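Local coordinates for CMP/dCMP-type deaminase domain-containing protein (Aspergillus oryzae RIB40, PDB 7DRY), which probably deaminates a pyrimidine intermediate of riboflavin biosynthesis, as a zinc-dependent Rib2 deaminase with the cytidine deaminase fold, at residues N59-Q64 with E100-R105; P111-I116 with C147-A152. One frame throughout, in Å; residues are numbered along the deposited sequence.

Interaction 1: residues N59-Q64 with E100-R105. With ZN (zinc ion), chain B; SO4 (sulfate ion), chain C.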
loop_
_atom_site.group_PDB
_atom_site.type_symbol
_atom_site.label_atom_id
_atom_site.label_comp_id
_atom_site.label_asym_id
_atom_site.label_seq_id
_atom_site.Cartn_x
_atom_site.Cartn_y
_atom_site.Cartn_z
ATOM N N ASN A 59 9.543 -12.013 -4.558
ATOM C CA ASN A 59 9.116 -11.531 -3.244
ATOM C C ASN A 59 8.687 -10.077 -3.387
ATOM O O ASN A 59 9.432 -9.143 -3.086
ATOM C CB ASN A 59 10.256 -11.695 -2.241
ATOM C CG ASN A 59 9.865 -11.307 -0.825
ATOM O OD1 ASN A 59 8.705 -11.020 -0.529
ATOM N ND2 ASN A 59 10.846 -11.314 0.067
ATOM N N THR A 60 7.464 -9.888 -3.871
ATOM C CA THR A 60 6.947 -8.560 -4.172
ATOM C C THR A 60 5.828 -8.180 -3.207
ATOM O O THR A 60 4.978 -9.010 -2.858
ATOM C CB THR A 60 6.434 -8.473 -5.618
ATOM O OG1 THR A 60 5.430 -9.480 -5.839
ATOM C CG2 THR A 60 7.578 -8.660 -6.603
ATOM N N HIS A 61 5.827 -6.920 -2.785
ATOM C CA HIS A 61 4.795 -6.389 -1.907
ATOM C C HIS A 61 3.649 -5.785 -2.717
ATOM O O HIS A 61 3.754 -5.561 -3.921
ATOM C CB HIS A 61 5.394 -5.340 -0.979
ATOM C CG HIS A 61 6.215 -5.920 0.128
ATOM N ND1 HIS A 61 6.618 -5.181 1.218
ATOM C CD2 HIS A 61 6.730 -7.162 0.303
ATOM C CE1 HIS A 61 7.324 -5.947 2.030
ATOM N NE2 HIS A 61 7.416 -7.153 1.493
ATOM N N ALA A 62 2.536 -5.499 -2.033
ATOM C CA ALA A 62 1.345 -5.000 -2.724
ATOM C C ALA A 62 1.594 -3.645 -3.375
ATOM O O ALA A 62 1.213 -3.422 -4.536
ATOM C CB ALA A 62 0.189 -4.884 -1.737
ATOM N N GLU A 63 2.180 -2.704 -2.620
ATOM C CA GLU A 63 2.402 -1.367 -3.165
ATOM C C GLU A 63 3.398 -1.422 -4.305
ATOM O O GLU A 63 3.263 -0.695 -5.302
ATOM C CB GLU A 63 2.924 -0.437 -2.063
ATOM C CG GLU A 63 2.067 -0.402 -0.792
ATOM C CD GLU A 63 2.531 -1.387 0.282
ATOM O OE1 GLU A 63 2.469 -2.610 0.077
ATOM O OE2 GLU A 63 2.961 -0.934 1.353
ATOM N N GLN A 64 4.414 -2.275 -4.155
ATOM C CA GLN A 64 5.376 -2.536 -5.219
ATOM C C GLN A 64 4.674 -3.024 -6.479
ATOM O O GLN A 64 4.898 -2.498 -7.575
ATOM C CB GLN A 64 6.368 -3.586 -4.710
ATOM C CG GLN A 64 7.432 -4.048 -5.688
ATOM C CD GLN A 64 8.375 -5.057 -5.051
ATOM O OE1 GLN A 64 8.117 -5.574 -3.960
ATOM N NE2 GLN A 64 9.481 -5.333 -5.727
ATOM N N GLU A 100 0.262 -0.892 6.946
ATOM C CA GLU A 100 1.181 0.235 6.854
ATOM C C GLU A 100 2.305 -0.087 5.866
ATOM O O GLU A 100 2.881 -1.177 5.932
ATOM C CB GLU A 100 1.794 0.474 8.238
ATOM C CG GLU A 100 2.875 1.536 8.281
ATOM C CD GLU A 100 3.609 1.549 9.607
ATOM O OE1 GLU A 100 3.271 0.726 10.479
ATOM O OE2 GLU A 100 4.532 2.370 9.778
ATOM N N PRO A 101 2.639 0.821 4.947
ATOM C CA PRO A 101 3.768 0.555 4.039
ATOM C C PRO A 101 5.079 0.379 4.793
ATOM O O PRO A 101 5.386 1.120 5.731
ATOM C CB PRO A 101 3.807 1.797 3.137
ATOM C CG PRO A 101 2.938 2.814 3.813
ATOM C CD PRO A 101 1.927 2.064 4.609
ATOM N N CYS A 102 5.859 -0.605 4.365
ATOM C CA CYS A 102 7.082 -0.931 5.080
ATOM C C CYS A 102 8.175 0.102 4.825
ATOM O O CYS A 102 8.281 0.694 3.741
ATOM C CB CYS A 102 7.583 -2.333 4.720
ATOM S SG CYS A 102 8.071 -2.602 2.966
ATOM N N GLY A 103 8.995 0.309 5.849
ATOM C CA GLY A 103 10.148 1.178 5.726
ATOM C C GLY A 103 11.454 0.421 5.811
ATOM O O GLY A 103 12.535 0.998 5.653
ATOM N N LYS A 104 11.353 -0.883 6.066
ATOM C CA LYS A 104 12.483 -1.789 6.165
ATOM C C LYS A 104 11.986 -3.156 5.723
ATOM O O LYS A 104 10.834 -3.513 5.986
ATOM C CB LYS A 104 12.995 -1.861 7.610
ATOM C CG LYS A 104 14.242 -2.703 7.791
ATOM C CD LYS A 104 15.078 -2.212 8.966
ATOM C CE LYS A 104 16.049 -3.282 9.438
ATOM N NZ LYS A 104 15.514 -4.033 10.608
ATOM N N ARG A 105 12.841 -3.908 5.035
ATOM C CA ARG A 105 12.494 -5.249 4.587
ATOM C C ARG A 105 13.592 -6.221 4.985
ATOM O O ARG A 105 14.760 -5.846 5.097
ATOM C CB ARG A 105 12.260 -5.297 3.066
ATOM C CG ARG A 105 10.980 -4.607 2.647
ATOM C CD ARG A 105 10.697 -4.749 1.151
ATOM N NE ARG A 105 10.558 -6.148 0.760
ATOM C CZ ARG A 105 10.111 -6.556 -0.422
ATOM N NH1 ARG A 105 10.032 -7.858 -0.679
ATOM N NH2 ARG A 105 9.752 -5.673 -1.346
HETATM ZN ZN ZN B . 6.348 -3.214 1.711
HETATM S S SO4 C . 10.519 -9.141 3.156
HETATM O O1 SO4 C . 9.143 -8.854 2.722
HETATM O O2 SO4 C . 10.712 -10.586 3.090
HETATM O O3 SO4 C . 11.456 -8.491 2.259
HETATM O O4 SO4 C . 10.625 -8.625 4.509
HETATM O O HOH W 1 4.451 -3.594 3.339
#
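Pro101 meets Glu63 at the start of the 100-105 loop, carboxylate oxygen OE2 lying 3.2 Å from Pro101 CA. A bend in the Glu63 chain (chi2 93°) swings CD toward this rigid proline. Cys102 comes next, its SG binding zinc at 2.2 Å; ND1 of His61, the N-cap residue of helix 62-73, Cys112 and a water are the other ligands. This is the His-Ala-Glu and Pro-Cys pairing of cytidine deaminase active sites, where the glutamate usually shuttles protons. Arg105 then folds back, laying its guanidinium over one face of the imidazole with planes 18° apart. A flat guanidinium suits this place because it can stack and still donate from its edge: NH1 to the carbonyl O of Asn59 (2.8 Å), NH2 to OE1 of Gln64 (3.1 Å). That amide oxygen also accepts from the backbone N of His61, on the opposite face of its plane. A sulfate, probably from the crystallisation liquor, takes bonds from NE of Arg105, ND2 of Asn59 and NE2 of His61, the last 2.7 Å to O1. With two ring nitrogens, His61 serves metal and anion at once; the donors imply an anion-binding corner across the ring from zinc, consistent with a place for a substrate phosphate.

Interaction 2: residues P111-I116 with C147-A152. With ZN (zinc ion), chain B.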
loop_
_atom_site.group_PDB
_atom_site.type_symbol
_atom_site.label_atom_id
_atom_site.label_comp_id
_atom_site.label_asym_id
_atom_site.label_seq_id
_atom_site.Cartn_x
_atom_site.Cartn_y
_atom_site.Cartn_z
ATOM N N PRO A 111 12.268 -0.888 0.358
ATOM C CA PRO A 111 10.978 -0.906 1.053
ATOM C C PRO A 111 9.939 -0.046 0.341
ATOM O O PRO A 111 10.229 0.767 -0.537
ATOM C CB PRO A 111 11.302 -0.384 2.453
ATOM C CG PRO A 111 12.777 -0.638 2.612
ATOM C CD PRO A 111 13.348 -0.406 1.238
ATOM N N CYS A 112 8.691 -0.236 0.753
ATOM C CA CYS A 112 7.575 0.325 0.004
ATOM C C CYS A 112 7.484 1.833 0.199
ATOM O O CYS A 112 7.126 2.560 -0.730
ATOM C CB CYS A 112 6.294 -0.351 0.483
ATOM S SG CYS A 112 6.079 -1.990 -0.232
ATOM N N VAL A 113 7.818 2.328 1.396
ATOM C CA VAL A 113 7.767 3.770 1.625
ATOM C C VAL A 113 8.724 4.495 0.689
ATOM O O VAL A 113 8.405 5.565 0.153
ATOM C CB VAL A 113 8.023 4.102 3.107
ATOM C CG1 VAL A 113 8.299 5.587 3.287
ATOM C CG2 VAL A 113 6.832 3.691 3.948
ATOM N N GLN A 114 9.899 3.910 0.449
ATOM C CA GLN A 114 10.852 4.526 -0.465
ATOM C C GLN A 114 10.339 4.505 -1.901
ATOM O O GLN A 114 10.550 5.468 -2.649
ATOM C CB GLN A 114 12.206 3.830 -0.337
ATOM C CG GLN A 114 12.963 4.144 0.971
ATOM C CD GLN A 114 12.594 3.223 2.134
ATOM O OE1 GLN A 114 11.475 2.725 2.222
ATOM N NE2 GLN A 114 13.547 2.998 3.038
ATOM N N ARG A 115 9.664 3.418 -2.306
ATOM C CA ARG A 115 9.020 3.386 -3.620
ATOM C C ARG A 115 7.957 4.473 -3.737
ATOM O O ARG A 115 7.794 5.082 -4.801
ATOM C CB ARG A 115 8.379 2.019 -3.886
ATOM C CG ARG A 115 9.347 0.864 -3.948
ATOM C CD ARG A 115 8.594 -0.445 -4.248
ATOM N NE ARG A 115 9.450 -1.560 -3.894
ATOM C CZ ARG A 115 10.389 -2.068 -4.684
ATOM N NH1 ARG A 115 11.154 -3.055 -4.243
ATOM N NH2 ARG A 115 10.544 -1.611 -5.917
ATOM N N ILE A 116 7.227 4.727 -2.648
ATOM C CA ILE A 116 6.198 5.763 -2.650
ATOM C C ILE A 116 6.832 7.152 -2.711
ATOM O O ILE A 116 6.412 8.014 -3.494
ATOM C CB ILE A 116 5.294 5.597 -1.417
ATOM C CG1 ILE A 116 4.431 4.344 -1.550
ATOM C CG2 ILE A 116 4.441 6.850 -1.190
ATOM C CD1 ILE A 116 3.865 3.882 -0.219
ATOM N N CYS A 147 5.773 5.026 8.664
ATOM C CA CYS A 147 5.015 6.245 8.914
ATOM C C CYS A 147 5.941 7.426 9.182
ATOM O O CYS A 147 5.703 8.539 8.694
ATOM C CB CYS A 147 4.093 6.004 10.106
ATOM S SG CYS A 147 2.627 5.086 9.647
ATOM N N GLN A 148 7.015 7.199 9.943
ATOM C CA GLN A 148 7.976 8.264 10.211
ATOM C C GLN A 148 8.603 8.786 8.922
ATOM O O GLN A 148 8.755 10.001 8.745
ATOM C CB GLN A 148 9.047 7.757 11.174
ATOM C CG GLN A 148 8.486 7.200 12.470
ATOM C CD GLN A 148 9.548 6.539 13.327
ATOM O OE1 GLN A 148 10.733 6.562 12.995
ATOM N NE2 GLN A 148 9.124 5.936 14.432
ATOM N N MET A 149 8.967 7.886 8.007
ATOM C CA MET A 149 9.584 8.316 6.756
ATOM C C MET A 149 8.596 9.060 5.865
ATOM O O MET A 149 8.972 10.025 5.188
ATOM C CB MET A 149 10.166 7.119 6.014
ATOM C CG MET A 149 11.594 6.816 6.375
ATOM S SD MET A 149 12.135 5.309 5.569
ATOM C CE MET A 149 11.383 4.129 6.638
ATOM N N LEU A 150 7.337 8.619 5.833
ATOM C CA LEU A 150 6.330 9.343 5.062
ATOM C C LEU A 150 6.189 10.770 5.571
ATOM O O LEU A 150 6.223 11.730 4.790
ATOM C CB LEU A 150 4.987 8.616 5.132
ATOM C CG LEU A 150 4.916 7.271 4.409
ATOM C CD1 LEU A 150 3.615 6.570 4.755
ATOM C CD2 LEU A 150 5.052 7.450 2.895
ATOM N N THR A 151 6.047 10.925 6.889
ATOM C CA THR A 151 5.933 12.255 7.474
ATOM C C THR A 151 7.144 13.107 7.119
ATOM O O THR A 151 7.003 14.261 6.700
ATOM C CB THR A 151 5.779 12.140 8.989
ATOM O OG1 THR A 151 4.583 11.407 9.289
ATOM C CG2 THR A 151 5.698 13.526 9.628
ATOM N N ALA A 152 8.345 12.535 7.250
ATOM C CA ALA A 152 9.563 13.279 6.941
ATOM C C ALA A 152 9.597 13.728 5.486
ATOM O O ALA A 152 10.211 14.754 5.169
ATOM C CB ALA A 152 10.789 12.423 7.258
HETATM ZN ZN ZN B . 6.348 -3.214 1.711
HETATM O O HOH W 1 4.451 -3.594 3.339
#
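Val113 lays its CG1 methyl against Met149, 3.6 Å from CB, and the same methyl meets CD2 of Leu150 at 3.8 Å. With CG1 anti to the backbone N (chi1 166°), the branched side chain presents CG1 to both neighbours, while CG2 approaches CG of Leu150. A short, forked residue suits this place, where one methyl touches two successive residues of helix 145-152. One turn on, CG2 of Ile116 reaches the same CD2 of Leu150 at 4.2 Å, and Leu150 also packs on Pro101. The segments 112-116 and 147-152 run nearly parallel, 17° apart with axes 9.7 Å from each other. Strand 127-132 lies between them in sequence, a helix-strand-helix unit of the cytidine deaminase fold, and both helices pack on that strand through Ile116 and Leu150 on Ile130. Helix 112-117 carries the zinc ligand Cys112 in its first turn, SG 2.3 Å from the metal, on a side turned from helix 145-152. Toward the partly exposed margin the packing changes character: Gln114, bent at chi2 (87°), brings NE2 to 3.7 Å from SD of Met149. The flexible thioether rests against this amide, whose nitrogen also makes a weak hydrogen bond to Gly103 O.

Interaction 1 is a partly buried polar site, built from metal bonds, a stacked guanidinium and hydrogen bonds, whereas interaction 2 is a largely apolar, buried seam between two helices, with a partly exposed margin at Gln114 and Met149. Both supply zinc ligands, so the metal is held between the polar site and the end of the helix that enters the seam. The backbone reinforces this, since Cys102 O lies 2.9 Å from Val113 N, a probable hydrogen bond that ties the metal-binding loop to the helix beyond it. Glu100 OE2 probably bonds to Cys147 N, reaching the second helix as well. Pro101 adjoins both contacts, an apolar residue between charged chemistry and aliphatic packing.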